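Local coordinates for sister chromatid cohesion protein (Chaetomium thermophilum, PDB 5T8V) that probably acts as a cohesin loader that associates with chromatin, this chain being the HEAT-repeat C-terminal part of Scc2, at residues K951-T956 with R971-Y976; V980-K985 with V1036-Q1041. One frame throughout, in Å; residues are numbered along the deposited sequence.

Overall arrangement
Both contacts lie in the helical-repeat array of the Scc2 C-terminal fragment and share helix 969-986. In contact 1 its residues 971-976 meet helix 940-960 in a nearly antiparallel pair; about one turn further on, 980-985 run beside helix 1026-1042 in a nearly parallel one. Contact 2 is the more buried, and with Gly981 and Gly984 at the interface its segment axes approach to 7.1 Å, against 9.4 Å in contact 1. Aromatic and branched side chains, one ring lying on a glycine, fill the wider gap of contact 1, whereas contact 2 joins backbone and aliphatic packing to a polar lysine-glutamine pair at its partly exposed margin. The centres are about 15 Å apart, and Ile953 packs on Val980 between them.

Contact 1: K951-T956 with R971-Y976; sequences KGIQKT and RQFDRY
Tyr976 lays its ring against the backbone of Gly952 where two neighbouring helices of the HEAT-repeat array, 940-960 and 969-986, run nearly antiparallel at 147°. The Gly952 CA sits over one face of the ring, displaced toward its rim, in a CH-pi contact 4.0 Å from the ring centroid and 22° off the normal. Glycine suits this position because a CB here would point toward the tyrosine and collide with the ring at CZ. The aromatic plane can therefore rest on the main chain itself. Tyr976 CB points toward the other helix, and CG stands anti to the carbonyl carbon (chi1 -69°), so that the ring starts out on the side of Gly952.

Beside the ring, Ile953 and Tyr976 slide past each other in opposite directions, with Ile953 CG1 3.6 Å from Tyr976 CB. The other branch of the isoleucine, CG2, approaches the edge of the Phe973 ring near its plane, 4.3 Å from CE1. A beta-branched residue thus serves two aromatic residues at once, its methylene CG1 against the tyrosine CB and its methyl CG2 against the phenylalanine ring. Phe973 continues inward, where its ring meets that of Phe1019 and touches Val1028 and Ala1032 of helix 1026-1042; Ile953 likewise packs on Ile1015 and Val1016 of helix 1009-1016. These neighbours make the side of the pair that faces those two helices largely apolar.

Thr956, one turn after Gly952, crosses Phe973 at about a right angle and turns CG2 toward its CB, 4.1 Å away. Its hydroxyl stands at the edge of the Tyr976 ring, near the ring plane. Threonine fits here because its methyl can face the phenylalanine while its hydroxyl is satisfied within its own helix: OG1 donates to Gly952 O at 2.8 Å, and Thr956 N reaches that same oxygen from the opposite face of the carbonyl plane.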
ATOM      1  N   LYS A 951     -51.181  48.532  19.101  1.00 52.09           N
ATOM      2  CA  LYS A 951     -51.461  49.741  19.867  1.00 53.26           C
ATOM      3  C   LYS A 951     -50.164  50.397  20.313  1.00 51.89           C
ATOM      4  O   LYS A 951     -49.969  51.603  20.136  1.00 52.13           O
ATOM      5  CB  LYS A 951     -52.341  49.409  21.076  1.00 54.94           C
ATOM      6  CG  LYS A 951     -53.777  49.021  20.734  1.00 56.33           C
ATOM      7  CD  LYS A 951     -54.613  50.237  20.365  1.00 58.46           C
ATOM      8  CE  LYS A 951     -55.938  49.835  19.736  1.00 59.52           C
ATOM      9  NZ  LYS A 951     -56.632  50.990  19.097  1.00 61.35           N
ATOM     10  N   GLY A 952     -49.251  49.605  20.879  1.00 51.71           N
ATOM     11  CA  GLY A 952     -47.956  50.145  21.255  1.00 51.66           C
ATOM     12  C   GLY A 952     -47.234  50.794  20.089  1.00 51.08           C
ATOM     13  O   GLY A 952     -46.583  51.830  20.250  1.00 51.96           O
ATOM     14  N   ILE A 953     -47.342  50.199  18.899  1.00 52.33           N
ATOM     15  CA  ILE A 953     -46.665  50.747  17.724  1.00 52.44           C
ATOM     16  C   ILE A 953     -47.205  52.136  17.402  1.00 55.09           C
ATOM     17  O   ILE A 953     -46.453  53.119  17.330  1.00 56.32           O
ATOM     18  CB  ILE A 953     -46.808  49.792  16.525  1.00 50.85           C
ATOM     19  CG1 ILE A 953     -46.012  48.510  16.784  1.00 49.51           C
ATOM     20  CG2 ILE A 953     -46.332  50.462  15.234  1.00 50.77           C
ATOM     21  CD1 ILE A 953     -46.211  47.424  15.741  1.00 48.85           C
ATOM     22  N   GLN A 954     -48.519  52.242  17.193  1.00 61.09           N
ATOM     23  CA  GLN A 954     -49.068  53.551  16.851  1.00 62.73           C
ATOM     24  C   GLN A 954     -48.914  54.555  17.991  1.00 63.19           C
ATOM     25  O   GLN A 954     -48.871  55.765  17.732  1.00 63.30           O
ATOM     26  CB  GLN A 954     -50.534  53.440  16.414  1.00 63.16           C
ATOM     27  CG  GLN A 954     -51.443  52.551  17.250  1.00 63.10           C
ATOM     28  CD  GLN A 954     -52.735  52.226  16.521  1.00 64.33           C
ATOM     29  OE1 GLN A 954     -52.907  52.568  15.352  1.00 64.54           O
ATOM     30  NE2 GLN A 954     -53.648  51.557  17.209  1.00 64.45           N
ATOM     31  N   LYS A 955     -48.797  54.085  19.236  1.00 64.61           N
ATOM     32  CA  LYS A 955     -48.378  54.974  20.315  1.00 67.81           C
ATOM     33  C   LYS A 955     -46.953  55.463  20.087  1.00 68.89           C
ATOM     34  O   LYS A 955     -46.624  56.613  20.398  1.00 69.51           O
ATOM     35  CB  LYS A 955     -48.483  54.266  21.669  1.00 68.56           C
ATOM     36  CG  LYS A 955     -49.905  53.969  22.160  1.00 69.86           C
ATOM     37  CD  LYS A 955     -50.808  55.191  22.122  1.00 72.55           C
ATOM     38  CE  LYS A 955     -51.669  55.198  20.861  1.00 73.51           C
ATOM     39  NZ  LYS A 955     -52.445  56.459  20.714  1.00 76.57           N
ATOM     40  N   THR A 956     -46.093  54.599  19.539  1.00 52.76           N
ATOM     41  CA  THR A 956     -44.739  55.026  19.197  1.00 54.56           C
ATOM     42  C   THR A 956     -44.765  56.118  18.137  1.00 54.56           C
ATOM     43  O   THR A 956     -44.023  57.100  18.230  1.00 56.24           O
ATOM     44  CB  THR A 956     -43.908  53.836  18.714  1.00 55.11           C
ATOM     45  OG1 THR A 956     -43.992  52.765  19.663  1.00 54.83           O
ATOM     46  CG2 THR A 956     -42.451  54.237  18.543  1.00 56.11           C
ATOM     47  N   ARG A 971     -36.142  50.675  21.134  1.00 57.30           N
ATOM     48  CA  ARG A 971     -36.082  49.259  21.482  1.00 55.13           C
ATOM     49  C   ARG A 971     -37.474  48.713  21.774  1.00 52.21           C
ATOM     50  O   ARG A 971     -37.812  47.595  21.359  1.00 50.18           O
ATOM     51  CB  ARG A 971     -35.145  49.054  22.673  1.00 57.51           C
ATOM     52  CG  ARG A 971     -33.716  49.514  22.400  1.00 61.25           C
ATOM     53  CD  ARG A 971     -32.760  49.172  23.535  1.00 65.02           C
ATOM     54  NE  ARG A 971     -33.029  49.943  24.745  1.00 67.98           N
ATOM     55  CZ  ARG A 971     -32.201  50.021  25.784  1.00 71.20           C
ATOM     56  NH1 ARG A 971     -31.039  49.378  25.765  1.00 72.48           N
ATOM     57  NH2 ARG A 971     -32.532  50.747  26.842  1.00 72.41           N
ATOM     58  N   GLN A 972     -38.302  49.492  22.476  1.00 56.84           N
ATOM     59  CA  GLN A 972     -39.701  49.121  22.652  1.00 54.54           C
ATOM     60  C   GLN A 972     -40.348  48.813  21.309  1.00 51.11           C
ATOM     61  O   GLN A 972     -40.999  47.774  21.139  1.00 50.05           O
ATOM     62  CB  GLN A 972     -40.461  50.244  23.360  1.00 56.76           C
ATOM     63  CG  GLN A 972     -40.005  50.525  24.778  1.00 60.01           C
ATOM     64  CD  GLN A 972     -40.903  51.526  25.481  1.00 62.16           C
ATOM     65  OE1 GLN A 972     -42.089  51.639  25.166  1.00 62.16           O
ATOM     66  NE2 GLN A 972     -40.341  52.264  26.431  1.00 63.79           N
ATOM     67  N   PHE A 973     -40.177  49.712  20.336  1.00 43.67           N
ATOM     68  CA  PHE A 973     -40.730  49.466  19.009  1.00 41.50           C
ATOM     69  C   PHE A 973     -40.131  48.215  18.384  1.00 39.82           C
ATOM     70  O   PHE A 973     -40.835  47.450  17.715  1.00 39.09           O
ATOM     71  CB  PHE A 973     -40.491  50.657  18.089  1.00 43.47           C
ATOM     72  CG  PHE A 973     -40.669  50.319  16.641  1.00 42.97           C
ATOM     73  CD1 PHE A 973     -41.935  50.172  16.108  1.00 42.31           C
ATOM     74  CD2 PHE A 973     -39.572  50.112  15.822  1.00 43.20           C
ATOM     75  CE1 PHE A 973     -42.109  49.840  14.785  1.00 41.71           C
ATOM     76  CE2 PHE A 973     -39.739  49.782  14.490  1.00 42.49           C
ATOM     77  CZ  PHE A 973     -41.009  49.649  13.971  1.00 41.74           C
ATOM     78  N   ASP A 974     -38.825  48.005  18.557  1.00 39.83           N
ATOM     79  CA  ASP A 974     -38.212  46.784  18.053  1.00 39.16           C
ATOM     80  C   ASP A 974     -38.962  45.562  18.559  1.00 38.64           C
ATOM     81  O   ASP A 974     -39.257  44.636  17.792  1.00 37.91           O
ATOM     82  CB  ASP A 974     -36.742  46.719  18.467  1.00 39.85           C
ATOM     83  CG  ASP A 974     -36.035  45.490  17.924  1.00 39.44           C
ATOM     84  OD1 ASP A 974     -36.210  44.399  18.505  1.00 39.20           O
ATOM     85  OD2 ASP A 974     -35.305  45.616  16.919  1.00 39.55           O
ATOM     86  N   ARG A 975     -39.303  45.550  19.849  1.00 51.23           N
ATOM     87  CA  ARG A 975     -39.997  44.394  20.400  1.00 51.15           C
ATOM     88  C   ARG A 975     -41.430  44.305  19.888  1.00 50.46           C
ATOM     89  O   ARG A 975     -41.909  43.215  19.562  1.00 49.38           O
ATOM     90  CB  ARG A 975     -39.975  44.441  21.928  1.00 52.58           C
ATOM     91  CG  ARG A 975     -40.237  43.094  22.577  1.00 52.96           C
ATOM     92  CD  ARG A 975     -39.085  42.127  22.324  1.00 54.28           C
ATOM     93  NE  ARG A 975     -39.410  40.762  22.708  1.00 54.36           N
ATOM     94  CZ  ARG A 975     -38.618  39.721  22.479  1.00 54.97           C
ATOM     95  NH1 ARG A 975     -37.452  39.887  21.866  1.00 54.10           N
ATOM     96  NH2 ARG A 975     -38.991  38.508  22.860  1.00 55.62           N
ATOM     97  N   TYR A 976     -42.135  45.436  19.815  1.00 51.89           N
ATOM     98  CA  TYR A 976     -43.492  45.426  19.278  1.00 52.04           C
ATOM     99  C   TYR A 976     -43.513  44.838  17.872  1.00 49.75           C
ATOM    100  O   TYR A 976     -44.223  43.862  17.597  1.00 48.14           O
ATOM    101  CB  TYR A 976     -44.065  46.846  19.273  1.00 54.45           C
ATOM    102  CG  TYR A 976     -44.354  47.424  20.644  1.00 56.95           C
ATOM    103  CD1 TYR A 976     -44.849  46.629  21.672  1.00 57.41           C
ATOM    104  CD2 TYR A 976     -44.139  48.772  20.908  1.00 58.91           C
ATOM    105  CE1 TYR A 976     -45.117  47.158  22.919  1.00 59.71           C
ATOM    106  CE2 TYR A 976     -44.405  49.309  22.153  1.00 60.98           C
ATOM    107  CZ  TYR A 976     -44.894  48.498  23.154  1.00 62.22           C
ATOM    108  OH  TYR A 976     -45.159  49.029  24.396  1.00 65.67           O
TER

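Contact 2: V980-K985 with V1036-Q1041; sequences VGMAGK and VGLVCQ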
ATOM      1  N   VAL A 980     -45.345  41.367  16.570  1.00 37.20           N
ATOM      2  CA  VAL A 980     -46.316  41.389  15.479  1.00 37.53           C
ATOM      3  C   VAL A 980     -45.826  40.540  14.313  1.00 37.15           C
ATOM      4  O   VAL A 980     -46.590  39.767  13.721  1.00 37.48           O
ATOM      5  CB  VAL A 980     -46.595  42.840  15.043  1.00 38.04           C
ATOM      6  CG1 VAL A 980     -47.533  42.873  13.835  1.00 38.64           C
ATOM      7  CG2 VAL A 980     -47.189  43.634  16.195  1.00 38.73           C
ATOM      8  N   GLY A 981     -44.544  40.666  13.967  1.00 41.18           N
ATOM      9  CA  GLY A 981     -44.028  39.958  12.807  1.00 41.58           C
ATOM     10  C   GLY A 981     -44.041  38.455  12.994  1.00 41.11           C
ATOM     11  O   GLY A 981     -44.489  37.711  12.115  1.00 41.77           O
ATOM     12  N   MET A 982     -43.548  37.984  14.141  1.00 51.65           N
ATOM     13  CA  MET A 982     -43.568  36.550  14.408  1.00 51.37           C
ATOM     14  C   MET A 982     -44.996  36.023  14.452  1.00 51.38           C
ATOM     15  O   MET A 982     -45.295  34.958  13.895  1.00 51.95           O
ATOM     16  CB  MET A 982     -42.843  36.257  15.722  1.00 51.63           C
ATOM     17  CG  MET A 982     -41.362  36.617  15.716  1.00 52.72           C
ATOM     18  SD  MET A 982     -40.458  35.958  14.296  1.00 54.82           S
ATOM     19  CE  MET A 982     -41.068  34.286  14.237  1.00 54.60           C
ATOM     20  N   ALA A 983     -45.895  36.760  15.108  1.00 42.63           N
ATOM     21  CA  ALA A 983     -47.300  36.370  15.128  1.00 42.76           C
ATOM     22  C   ALA A 983     -47.828  36.194  13.711  1.00 44.40           C
ATOM     23  O   ALA A 983     -48.433  35.168  13.383  1.00 44.83           O
ATOM     24  CB  ALA A 983     -48.121  37.411  15.888  1.00 42.54           C
ATOM     25  N   GLY A 984     -47.595  37.186  12.852  1.00 40.38           N
ATOM     26  CA  GLY A 984     -47.995  37.058  11.462  1.00 42.15           C
ATOM     27  C   GLY A 984     -47.353  35.871  10.772  1.00 42.42           C
ATOM     28  O   GLY A 984     -47.950  35.275   9.871  1.00 44.14           O
ATOM     29  N   LYS A 985     -46.138  35.506  11.186  1.00 39.65           N
ATOM     30  CA  LYS A 985     -45.449  34.383  10.557  1.00 40.85           C
ATOM     31  C   LYS A 985     -46.116  33.060  10.907  1.00 42.48           C
ATOM     32  O   LYS A 985     -46.359  32.226  10.026  1.00 43.78           O
ATOM     33  CB  LYS A 985     -43.978  34.364  10.975  1.00 39.53           C
ATOM     34  CG  LYS A 985     -43.191  33.192  10.394  1.00 39.90           C
ATOM     35  CD  LYS A 985     -41.709  33.300  10.708  1.00 39.19           C
ATOM     36  CE  LYS A 985     -40.931  32.110  10.166  1.00 39.62           C
ATOM     37  NZ  LYS A 985     -39.524  32.470   9.825  1.00 39.89           N
ATOM     38  N   VAL A1036     -42.515  43.305   8.635  1.00 44.35           N
ATOM     39  CA  VAL A1036     -43.304  43.142   7.415  1.00 46.00           C
ATOM     40  C   VAL A1036     -42.827  41.939   6.612  1.00 46.10           C
ATOM     41  O   VAL A1036     -43.627  41.287   5.927  1.00 47.11           O
ATOM     42  CB  VAL A1036     -43.265  44.430   6.567  1.00 47.77           C
ATOM     43  CG1 VAL A1036     -41.849  44.762   6.169  1.00 46.98           C
ATOM     44  CG2 VAL A1036     -44.145  44.288   5.334  1.00 49.97           C
ATOM     45  N   GLY A1037     -41.531  41.632   6.663  1.00 34.42           N
ATOM     46  CA  GLY A1037     -41.037  40.452   5.968  1.00 34.05           C
ATOM     47  C   GLY A1037     -41.574  39.167   6.571  1.00 34.30           C
ATOM     48  O   GLY A1037     -42.050  38.277   5.855  1.00 34.83           O
ATOM     49  N   LEU A1038     -41.504  39.052   7.902  1.00 34.73           N
ATOM     50  CA  LEU A1038     -42.059  37.886   8.582  1.00 34.65           C
ATOM     51  C   LEU A1038     -43.545  37.731   8.283  1.00 35.95           C
ATOM     52  O   LEU A1038     -44.039  36.610   8.118  1.00 36.68           O
ATOM     53  CB  LEU A1038     -41.830  38.005  10.089  1.00 34.52           C
ATOM     54  CG  LEU A1038     -40.379  37.964  10.565  1.00 33.61           C
ATOM     55  CD1 LEU A1038     -40.234  38.690  11.892  1.00 33.64           C
ATOM     56  CD2 LEU A1038     -39.911  36.526  10.692  1.00 33.64           C
ATOM     57  N   VAL A1039     -44.275  38.844   8.217  1.00 36.48           N
ATOM     58  CA  VAL A1039     -45.702  38.775   7.918  1.00 37.99           C
ATOM     59  C   VAL A1039     -45.923  38.299   6.489  1.00 38.52           C
ATOM     60  O   VAL A1039     -46.720  37.388   6.235  1.00 39.68           O
ATOM     61  CB  VAL A1039     -46.366  40.141   8.164  1.00 38.59           C
ATOM     62  CG1 VAL A1039     -47.826  40.125   7.719  1.00 40.41           C
ATOM     63  CG2 VAL A1039     -46.264  40.522   9.635  1.00 38.33           C
ATOM     64  N   CYS A1040     -45.216  38.907   5.534  1.00 44.26           N
ATOM     65  CA  CYS A1040     -45.466  38.620   4.126  1.00 45.50           C
ATOM     66  C   CYS A1040     -45.092  37.188   3.770  1.00 45.55           C
ATOM     67  O   CYS A1040     -45.773  36.549   2.959  1.00 47.08           O
ATOM     68  CB  CYS A1040     -44.697  39.603   3.246  1.00 45.54           C
ATOM     69  SG  CYS A1040     -45.292  41.302   3.339  1.00 46.75           S
ATOM     70  N   GLN A1041     -44.013  36.660   4.359  1.00 41.11           N
ATOM     71  CA  GLN A1041     -43.563  35.327   3.970  1.00 40.86           C
ATOM     72  C   GLN A1041     -44.642  34.278   4.206  1.00 41.81           C
ATOM     73  O   GLN A1041     -44.674  33.257   3.511  1.00 42.76           O
ATOM     74  CB  GLN A1041     -42.280  34.960   4.718  1.00 39.75           C
ATOM     75  CG  GLN A1041     -42.481  34.427   6.126  1.00 39.38           C
ATOM     76  CD  GLN A1041     -41.177  34.030   6.778  1.00 38.26           C
ATOM     77  OE1 GLN A1041     -41.023  32.901   7.241  1.00 38.46           O
ATOM     78  NE2 GLN A1041     -40.225  34.956   6.815  1.00 37.45           N
TER
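Lys985 sets CG anti to its backbone N (chi1 178°) and then runs fully extended, while Gln1041 places CG between its N and carbonyl carbon (chi1 82°), and the two side chains converge at their polar ends. There Lys985 NZ donates a weak hydrogen bond to Gln1041 OE1 at 3.0 Å. A long lysine chain can reach across from one helix to the other, and an amide oxygen offers its ammonium a neutral acceptor; Asp923 adds a weak, long ion pair.

Leu1038 packs alongside the aliphatic part of Lys985, and its side chain crosses those of Lys985 and Met982 at a slant. Its CD2 touches the aliphatic Lys985 CD at 3.7 Å, and CD1 meets Met982 SD at 3.6 Å, the bent methionine chain folding its sulfur back toward the leucine. An alanine in place of Lys985 would probably leave Gln1041 OE1 without this donor and uncover one flank of Leu1038.

The helices come close because Gly981 and Gly984 present bare backbone. Leu1038 CB lies 3.4 Å from Gly981 O, and Val1039 CG2 lies 3.9 Å from Gly981 CA; a CB on Gly981 would collide with Leu1038 CD1, and one on Gly984 with Val1039 CG2. Lys985 CA also makes a CA-H...O contact with Leu1038 O at 3.6 Å. Val1039 further packs on Met1012 and Val1013 of helix 1009-1016, extending the apolar core. With segment axes only 8° from parallel, this is a close, glycine-mediated packing of near-parallel helices, as found between stacked helices of HEAT-repeat solenoids.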